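Local coordinates for protein cytochrome c (Pseudomonas aeruginosa, PDB 6RTE) that acts as a dihydro-heme d1 dehydrogenase in heme d1 biosynthesis, pairing a c-type cytochrome region with an eight-bladed beta-propeller, at residues 314-326 against 336-348. Numbering follows the deposited sequence.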
ATOM      1  N   LEU A 314       3.345  13.618 -12.131  1.00 45.78           N
ATOM      2  CA  LEU A 314       3.733  13.709 -10.731  1.00 48.67           C
ATOM      3  C   LEU A 314       2.946  12.669  -9.959  1.00 47.04           C
ATOM      4  O   LEU A 314       1.713  12.679  -9.990  1.00 43.28           O
ATOM      5  CB  LEU A 314       3.472  15.127 -10.204  1.00 53.71           C
ATOM      6  CG  LEU A 314       4.230  15.593  -8.965  1.00 59.86           C
ATOM      7  CD1 LEU A 314       4.327  17.103  -8.894  1.00 63.88           C
ATOM      8  CD2 LEU A 314       3.515  15.096  -7.758  1.00 59.43           C
ATOM      9  N   ASP A 315       3.650  11.748  -9.306  1.00 50.82           N
ATOM     10  CA  ASP A 315       3.012  10.810  -8.386  1.00 54.27           C
ATOM     11  C   ASP A 315       3.961  10.562  -7.213  1.00 53.40           C
ATOM     12  O   ASP A 315       4.961  11.267  -7.034  1.00 56.20           O
ATOM     13  CB  ASP A 315       2.610   9.517  -9.113  1.00 57.85           C
ATOM     14  CG  ASP A 315       3.797   8.709  -9.572  1.00 63.56           C
ATOM     15  OD1 ASP A 315       4.835   9.317  -9.908  1.00 66.09           O
ATOM     16  OD2 ASP A 315       3.691   7.462  -9.594  1.00 65.43           O
ATOM     17  N   ASP A 316       3.636   9.563  -6.403  1.00 52.15           N
ATOM     18  CA  ASP A 316       4.375   9.259  -5.177  1.00 55.00           C
ATOM     19  C   ASP A 316       4.530  10.521  -4.319  1.00 53.21           C
ATOM     20  O   ASP A 316       5.636  10.998  -4.045  1.00 56.68           O
ATOM     21  CB  ASP A 316       5.737   8.635  -5.502  1.00 60.60           C
ATOM     22  CG  ASP A 316       6.246   7.732  -4.386  1.00 61.26           C
ATOM     23  OD1 ASP A 316       5.420   7.285  -3.555  1.00 59.14           O
ATOM     24  OD2 ASP A 316       7.465   7.469  -4.334  1.00 63.00           O
ATOM     25  N   PHE A 317       3.387  11.055  -3.897  1.00 48.30           N
ATOM     26  CA  PHE A 317       3.361  12.268  -3.093  1.00 44.68           C
ATOM     27  C   PHE A 317       3.888  12.003  -1.685  1.00 43.54           C
ATOM     28  O   PHE A 317       3.626  10.954  -1.093  1.00 40.58           O
ATOM     29  CB  PHE A 317       1.931  12.815  -2.956  1.00 42.30           C
ATOM     30  CG  PHE A 317       1.242  13.157  -4.251  1.00 44.69           C
ATOM     31  CD1 PHE A 317       1.914  13.211  -5.454  1.00 48.80           C
ATOM     32  CD2 PHE A 317      -0.113  13.444  -4.243  1.00 44.44           C
ATOM     33  CE1 PHE A 317       1.225  13.535  -6.626  1.00 51.74           C
ATOM     34  CE2 PHE A 317      -0.786  13.776  -5.397  1.00 46.94           C
ATOM     35  CZ  PHE A 317      -0.117  13.831  -6.588  1.00 50.14           C
ATOM     36  N   SER A 318       4.623  12.976  -1.147  1.00 45.80           N
ATOM     37  CA  SER A 318       4.792  13.142   0.292  1.00 45.63           C
ATOM     38  C   SER A 318       4.273  14.524   0.684  1.00 42.52           C
ATOM     39  O   SER A 318       4.330  15.466  -0.109  1.00 44.91           O
ATOM     40  CB  SER A 318       6.255  12.998   0.721  1.00 48.19           C
ATOM     41  OG  SER A 318       6.424  13.432   2.063  1.00 47.72           O
ATOM     42  N   PHE A 319       3.766  14.641   1.907  1.00 38.66           N
ATOM     43  CA  PHE A 319       3.221  15.898   2.407  1.00 36.91           C
ATOM     44  C   PHE A 319       4.103  16.464   3.508  1.00 36.21           C
ATOM     45  O   PHE A 319       4.601  15.729   4.363  1.00 35.32           O
ATOM     46  CB  PHE A 319       1.796  15.710   2.933  1.00 38.49           C
ATOM     47  CG  PHE A 319       0.810  15.327   1.866  1.00 41.62           C
ATOM     48  CD1 PHE A 319       0.167  16.300   1.120  1.00 42.02           C
ATOM     49  CD2 PHE A 319       0.552  13.998   1.591  1.00 47.09           C
ATOM     50  CE1 PHE A 319      -0.731  15.955   0.131  1.00 44.98           C
ATOM     51  CE2 PHE A 319      -0.346  13.642   0.593  1.00 49.96           C
ATOM     52  CZ  PHE A 319      -0.987  14.624  -0.136  1.00 48.64           C
ATOM     53  N   SER A 320       4.307  17.781   3.472  1.00 37.14           N
ATOM     54  CA  SER A 320       4.954  18.460   4.577  1.00 40.77           C
ATOM     55  C   SER A 320       4.099  18.301   5.832  1.00 39.61           C
ATOM     56  O   SER A 320       2.900  18.006   5.748  1.00 34.65           O
ATOM     57  CB  SER A 320       5.169  19.937   4.248  1.00 46.05           C
ATOM     58  OG  SER A 320       3.971  20.565   3.829  1.00 47.76           O
ATOM     59  N   PRO A 321       4.699  18.464   7.017  1.00 44.75           N
ATOM     60  CA  PRO A 321       3.926  18.233   8.248  1.00 45.83           C
ATOM     61  C   PRO A 321       2.644  19.052   8.328  1.00 45.99           C
ATOM     62  O   PRO A 321       1.648  18.552   8.850  1.00 44.62           O
ATOM     63  CB  PRO A 321       4.915  18.600   9.367  1.00 49.22           C
ATOM     64  CG  PRO A 321       6.052  19.310   8.697  1.00 52.80           C
ATOM     65  CD  PRO A 321       6.114  18.763   7.301  1.00 50.97           C
ATOM     66  N   ASP A 322       2.640  20.282   7.816  1.00 48.39           N
ATOM     67  CA  ASP A 322       1.456  21.131   7.855  1.00 51.17           C
ATOM     68  C   ASP A 322       0.546  20.952   6.641  1.00 48.63           C
ATOM     69  O   ASP A 322      -0.451  21.672   6.520  1.00 51.28           O
ATOM     70  CB  ASP A 322       1.873  22.602   7.964  1.00 56.43           C
ATOM     71  CG  ASP A 322       2.527  23.122   6.691  1.00 59.37           C
ATOM     72  OD1 ASP A 322       2.874  22.304   5.811  1.00 59.07           O
ATOM     73  OD2 ASP A 322       2.683  24.359   6.565  1.00 61.88           O
ATOM     74  N   TYR A 323       0.876  20.023   5.742  1.00 44.38           N
ATOM     75  CA  TYR A 323       0.104  19.729   4.536  1.00 40.61           C
ATOM     76  C   TYR A 323      -0.044  20.933   3.609  1.00 44.12           C
ATOM     77  O   TYR A 323      -0.875  20.912   2.693  1.00 43.58           O
ATOM     78  CB  TYR A 323      -1.275  19.158   4.892  1.00 37.48           C
ATOM     79  CG  TYR A 323      -1.197  17.756   5.432  1.00 36.14           C
ATOM     80  CD1 TYR A 323      -0.969  17.528   6.784  1.00 38.43           C
ATOM     81  CD2 TYR A 323      -1.321  16.661   4.598  1.00 35.20           C
ATOM     82  CE1 TYR A 323      -0.885  16.249   7.288  1.00 39.54           C
ATOM     83  CE2 TYR A 323      -1.231  15.371   5.093  1.00 37.71           C
ATOM     84  CZ  TYR A 323      -1.013  15.177   6.444  1.00 41.31           C
ATOM     85  OH  TYR A 323      -0.927  13.907   6.967  1.00 46.01           O
ATOM     86  N   ARG A 324       0.765  21.978   3.794  1.00 46.69           N
ATOM     87  CA  ARG A 324       0.750  23.081   2.843  1.00 51.42           C
ATOM     88  C   ARG A 324       1.521  22.745   1.573  1.00 45.99           C
ATOM     89  O   ARG A 324       1.186  23.254   0.498  1.00 48.09           O
ATOM     90  CB  ARG A 324       1.328  24.354   3.472  1.00 60.37           C
ATOM     91  CG  ARG A 324       0.281  25.213   4.169  1.00 66.35           C
ATOM     92  CD  ARG A 324       0.831  26.582   4.579  1.00 73.38           C
ATOM     93  NE  ARG A 324       1.221  27.401   3.426  1.00 77.80           N
ATOM     94  CZ  ARG A 324       2.468  27.766   3.130  1.00 81.10           C
ATOM     95  NH1 ARG A 324       3.489  27.404   3.902  1.00 82.89           N
ATOM     96  NH2 ARG A 324       2.697  28.512   2.057  1.00 82.34           N
ATOM     97  N   TYR A 325       2.527  21.889   1.668  1.00 41.99           N
ATOM     98  CA  TYR A 325       3.350  21.547   0.523  1.00 41.64           C
ATOM     99  C   TYR A 325       3.254  20.062   0.218  1.00 40.84           C
ATOM    100  O   TYR A 325       3.107  19.223   1.112  1.00 37.55           O
ATOM    101  CB  TYR A 325       4.813  21.935   0.746  1.00 44.86           C
ATOM    102  CG  TYR A 325       4.976  23.415   0.950  1.00 48.64           C
ATOM    103  CD1 TYR A 325       4.987  24.286  -0.133  1.00 50.90           C
ATOM    104  CD2 TYR A 325       5.094  23.949   2.226  1.00 50.57           C
ATOM    105  CE1 TYR A 325       5.121  25.641   0.052  1.00 55.00           C
ATOM    106  CE2 TYR A 325       5.230  25.303   2.418  1.00 54.32           C
ATOM    107  CZ  TYR A 325       5.241  26.147   1.332  1.00 56.82           C
ATOM    108  OH  TYR A 325       5.376  27.502   1.525  1.00 60.74           O
ATOM    109  N   LEU A 326       3.339  19.766  -1.070  1.00 42.71           N
ATOM    110  CA  LEU A 326       3.325  18.412  -1.594  1.00 44.83           C
ATOM    111  C   LEU A 326       4.654  18.172  -2.285  1.00 48.43           C
ATOM    112  O   LEU A 326       5.078  18.980  -3.117  1.00 52.43           O
ATOM    113  CB  LEU A 326       2.138  18.244  -2.543  1.00 45.81           C
ATOM    114  CG  LEU A 326       1.958  16.989  -3.381  1.00 47.05           C
ATOM    115  CD1 LEU A 326       0.491  16.897  -3.774  1.00 45.16           C
ATOM    116  CD2 LEU A 326       2.839  17.030  -4.617  1.00 51.69           C
ATOM    117  N   GLY A 336      12.777  15.575  -7.393  1.00 84.67           N
ATOM    118  CA  GLY A 336      11.720  15.985  -6.484  1.00 78.51           C
ATOM    119  C   GLY A 336      11.182  17.359  -6.845  1.00 74.12           C
ATOM    120  O   GLY A 336      11.943  18.267  -7.181  1.00 76.52           O
ATOM    121  N   GLU A 337       9.858  17.493  -6.770  1.00 68.03           N
ATOM    122  CA  GLU A 337       9.162  18.735  -7.086  1.00 66.21           C
ATOM    123  C   GLU A 337       8.318  19.141  -5.891  1.00 59.45           C
ATOM    124  O   GLU A 337       7.484  18.354  -5.421  1.00 57.85           O
ATOM    125  CB  GLU A 337       8.283  18.573  -8.328  1.00 67.82           C
ATOM    126  CG  GLU A 337       9.041  18.214  -9.598  1.00 73.67           C
ATOM    127  CD  GLU A 337       9.836  19.384 -10.159  1.00 80.66           C
ATOM    128  OE1 GLU A 337       9.410  20.542  -9.971  1.00 82.31           O
ATOM    129  OE2 GLU A 337      10.890  19.145 -10.788  1.00 84.82           O
ATOM    130  N   VAL A 338       8.528  20.361  -5.401  1.00 57.56           N
ATOM    131  CA  VAL A 338       7.760  20.900  -4.281  1.00 51.93           C
ATOM    132  C   VAL A 338       6.671  21.805  -4.837  1.00 52.88           C
ATOM    133  O   VAL A 338       6.962  22.837  -5.452  1.00 53.75           O
ATOM    134  CB  VAL A 338       8.655  21.663  -3.293  1.00 51.81           C
ATOM    135  CG1 VAL A 338       7.828  22.160  -2.107  1.00 49.55           C
ATOM    136  CG2 VAL A 338       9.790  20.778  -2.809  1.00 52.13           C
ATOM    137  N   ILE A 339       5.420  21.422  -4.611  1.00 51.80           N
ATOM    138  CA  ILE A 339       4.257  22.187  -5.044  1.00 55.07           C
ATOM    139  C   ILE A 339       3.528  22.694  -3.811  1.00 55.18           C
ATOM    140  O   ILE A 339       3.427  21.983  -2.804  1.00 51.23           O
ATOM    141  CB  ILE A 339       3.313  21.330  -5.916  1.00 57.99           C
ATOM    142  CG1 ILE A 339       3.941  21.092  -7.292  1.00 65.05           C
ATOM    143  CG2 ILE A 339       1.941  21.998  -6.030  1.00 57.22           C
ATOM    144  CD1 ILE A 339       3.127  20.177  -8.188  1.00 67.05           C
ATOM    145  N   GLU A 340       3.021  23.919  -3.888  1.00 59.44           N
ATOM    146  CA  GLU A 340       2.111  24.437  -2.875  1.00 63.26           C
ATOM    147  C   GLU A 340       0.692  24.013  -3.241  1.00 60.92           C
ATOM    148  O   GLU A 340       0.284  24.138  -4.400  1.00 61.44           O
ATOM    149  CB  GLU A 340       2.210  25.954  -2.769  1.00 69.16           C
ATOM    150  CG  GLU A 340       1.412  26.520  -1.615  1.00 72.95           C
ATOM    151  CD  GLU A 340       1.732  27.968  -1.335  1.00 80.73           C
ATOM    152  OE1 GLU A 340       2.493  28.576  -2.119  1.00 85.07           O
ATOM    153  OE2 GLU A 340       1.222  28.497  -0.326  1.00 82.62           O
ATOM    154  N   LEU A 341      -0.053  23.511  -2.252  1.00 59.75           N
ATOM    155  CA  LEU A 341      -1.332  22.867  -2.547  1.00 59.45           C
ATOM    156  C   LEU A 341      -2.395  23.883  -2.957  1.00 63.92           C
ATOM    157  O   LEU A 341      -3.089  23.691  -3.962  1.00 64.98           O
ATOM    158  CB  LEU A 341      -1.803  22.053  -1.340  1.00 57.28           C
ATOM    159  CG  LEU A 341      -1.576  20.545  -1.431  1.00 54.67           C
ATOM    160  CD1 LEU A 341      -2.201  19.840  -0.240  1.00 54.20           C
ATOM    161  CD2 LEU A 341      -2.139  19.966  -2.724  1.00 52.52           C
ATOM    162  N   ASP A 342      -2.548  24.961  -2.186  1.00 65.98           N
ATOM    163  CA  ASP A 342      -3.538  25.986  -2.497  1.00 70.51           C
ATOM    164  C   ASP A 342      -3.443  26.424  -3.951  1.00 77.53           C
ATOM    165  O   ASP A 342      -4.312  26.100  -4.768  1.00 75.50           O
ATOM    166  CB  ASP A 342      -3.357  27.210  -1.596  1.00 72.81           C
ATOM    167  CG  ASP A 342      -3.550  26.889  -0.138  1.00 72.11           C
ATOM    168  OD1 ASP A 342      -4.195  25.862   0.158  1.00 69.88           O
ATOM    169  OD2 ASP A 342      -3.060  27.665   0.708  1.00 74.04           O
ATOM    170  N   SER A 343      -2.382  27.164  -4.276  1.00 83.71           N
ATOM    171  CA  SER A 343      -2.220  27.735  -5.605  1.00 88.43           C
ATOM    172  C   SER A 343      -1.737  26.725  -6.636  1.00 86.46           C
ATOM    173  O   SER A 343      -1.849  26.989  -7.837  1.00 90.42           O
ATOM    174  CB  SER A 343      -1.236  28.901  -5.539  1.00 91.04           C
ATOM    175  OG  SER A 343      -0.044  28.506  -4.879  1.00 90.60           O
ATOM    176  N   GLY A 344      -1.211  25.582  -6.207  1.00 80.56           N
ATOM    177  CA  GLY A 344      -0.609  24.657  -7.145  1.00 76.24           C
ATOM    178  C   GLY A 344       0.719  25.105  -7.710  1.00 70.42           C
ATOM    179  O   GLY A 344       1.244  24.450  -8.618  1.00 76.55           O
ATOM    180  N   ALA A 345       1.287  26.191  -7.191  1.00 61.83           N
ATOM    181  CA  ALA A 345       2.522  26.729  -7.745  1.00 57.39           C
ATOM    182  C   ALA A 345       3.717  25.854  -7.384  1.00 62.71           C
ATOM    183  O   ALA A 345       3.830  25.351  -6.263  1.00 55.62           O
ATOM    184  CB  ALA A 345       2.748  28.156  -7.242  1.00 58.97           C
ATOM    185  N   ARG A 346       4.616  25.674  -8.351  1.00 70.15           N
ATOM    186  CA  ARG A 346       5.852  24.927  -8.139  1.00 76.57           C
ATOM    187  C   ARG A 346       6.859  25.847  -7.456  1.00 74.02           C
ATOM    188  O   ARG A 346       7.369  26.788  -8.072  1.00 79.34           O
ATOM    189  CB  ARG A 346       6.376  24.398  -9.472  1.00 82.66           C
ATOM    190  CG  ARG A 346       7.722  23.687  -9.398  1.00 87.59           C
ATOM    191  CD  ARG A 346       8.092  23.024 -10.729  1.00 91.71           C
ATOM    192  NE  ARG A 346       7.879  23.897 -11.883  1.00 95.05           N
ATOM    193  CZ  ARG A 346       8.223  23.590 -13.133  1.00 96.83           C
ATOM    194  NH1 ARG A 346       7.985  24.448 -14.120  1.00 98.41           N
ATOM    195  NH2 ARG A 346       8.805  22.429 -13.401  1.00 97.12           N
ATOM    196  N   VAL A 347       7.143  25.582  -6.180  1.00 67.95           N
ATOM    197  CA  VAL A 347       7.962  26.486  -5.383  1.00 66.82           C
ATOM    198  C   VAL A 347       9.435  26.084  -5.330  1.00 66.30           C
ATOM    199  O   VAL A 347      10.286  26.943  -5.050  1.00 67.43           O
ATOM    200  CB  VAL A 347       7.409  26.613  -3.947  1.00 67.22           C
ATOM    201  CG1 VAL A 347       5.982  27.136  -3.970  1.00 67.70           C
ATOM    202  CG2 VAL A 347       7.481  25.279  -3.220  1.00 64.76           C
ATOM    203  N   ALA A 348       9.763  24.820  -5.585  1.00 65.16           N
ATOM    204  CA  ALA A 348      11.162  24.422  -5.539  1.00 66.73           C
ATOM    205  C   ALA A 348      11.330  23.053  -6.175  1.00 67.38           C
ATOM    206  O   ALA A 348      10.427  22.213  -6.129  1.00 63.92           O
ATOM    207  CB  ALA A 348      11.688  24.403  -4.099  1.00 66.22           C
TER
HETATM  208  O   HOH W   1      -0.835  25.361   0.099  1.00 73.97           O
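One blade of the eight-bladed beta-propeller is held together here, where Leu326 and Ile339 form an antiparallel hydrogen-bonded pair. Leu326 N donates to Ile339 O at 2.8 Å, and Ile339 N returns a bond to Leu326 O at 2.9 Å. Both are nearly straight. Tyr325 and Glu340 make the next pair, which is non-hydrogen-bonded. Beyond it, Leu341 N donates to Arg324 O at 3.0 Å. Water 1 also donates to Arg324 O and accepts from Asp342 N, so this carbonyl takes two bonds at the end of the ladder.

The strands form the hairpin 325-330/336-340 in the middle of the blade. Strands 314-315 and 317-319 pair with 325-330 on one side, and 346-350 pairs with 336-340 on the other. The side chains of Leu326 and Ile339 share one face of the sheet. On that side Leu314 CD1 and Ile339 CD1 meet tip to tip at 3.4 Å, a tight contact. Leu341 CD2 reaches Leu326 CD1, and Leu341 CD1 lies at the edge of the Phe319 ring, near its plane. This face packs toward strand 281-286 of the preceding blade, where Val283 touches Phe319.

Tyr325 and Glu340 occupy the other face. The Tyr325 ring lies against Val338 CG1 and Val347 CG2, and meets Trp390 edge-to-face. Arg324 bends at chi3 (64°), and its NH2 forms a salt bridge with Glu340 OE2 at 2.8 Å. The guanidinium and carboxylate planes are almost perpendicular. NH2 comes to OE2 from above the carboxylate plane, and the bond is bent, 140° at the hydrogen. NH1 and NH2 also make weak, bent bonds to Tyr325 OH.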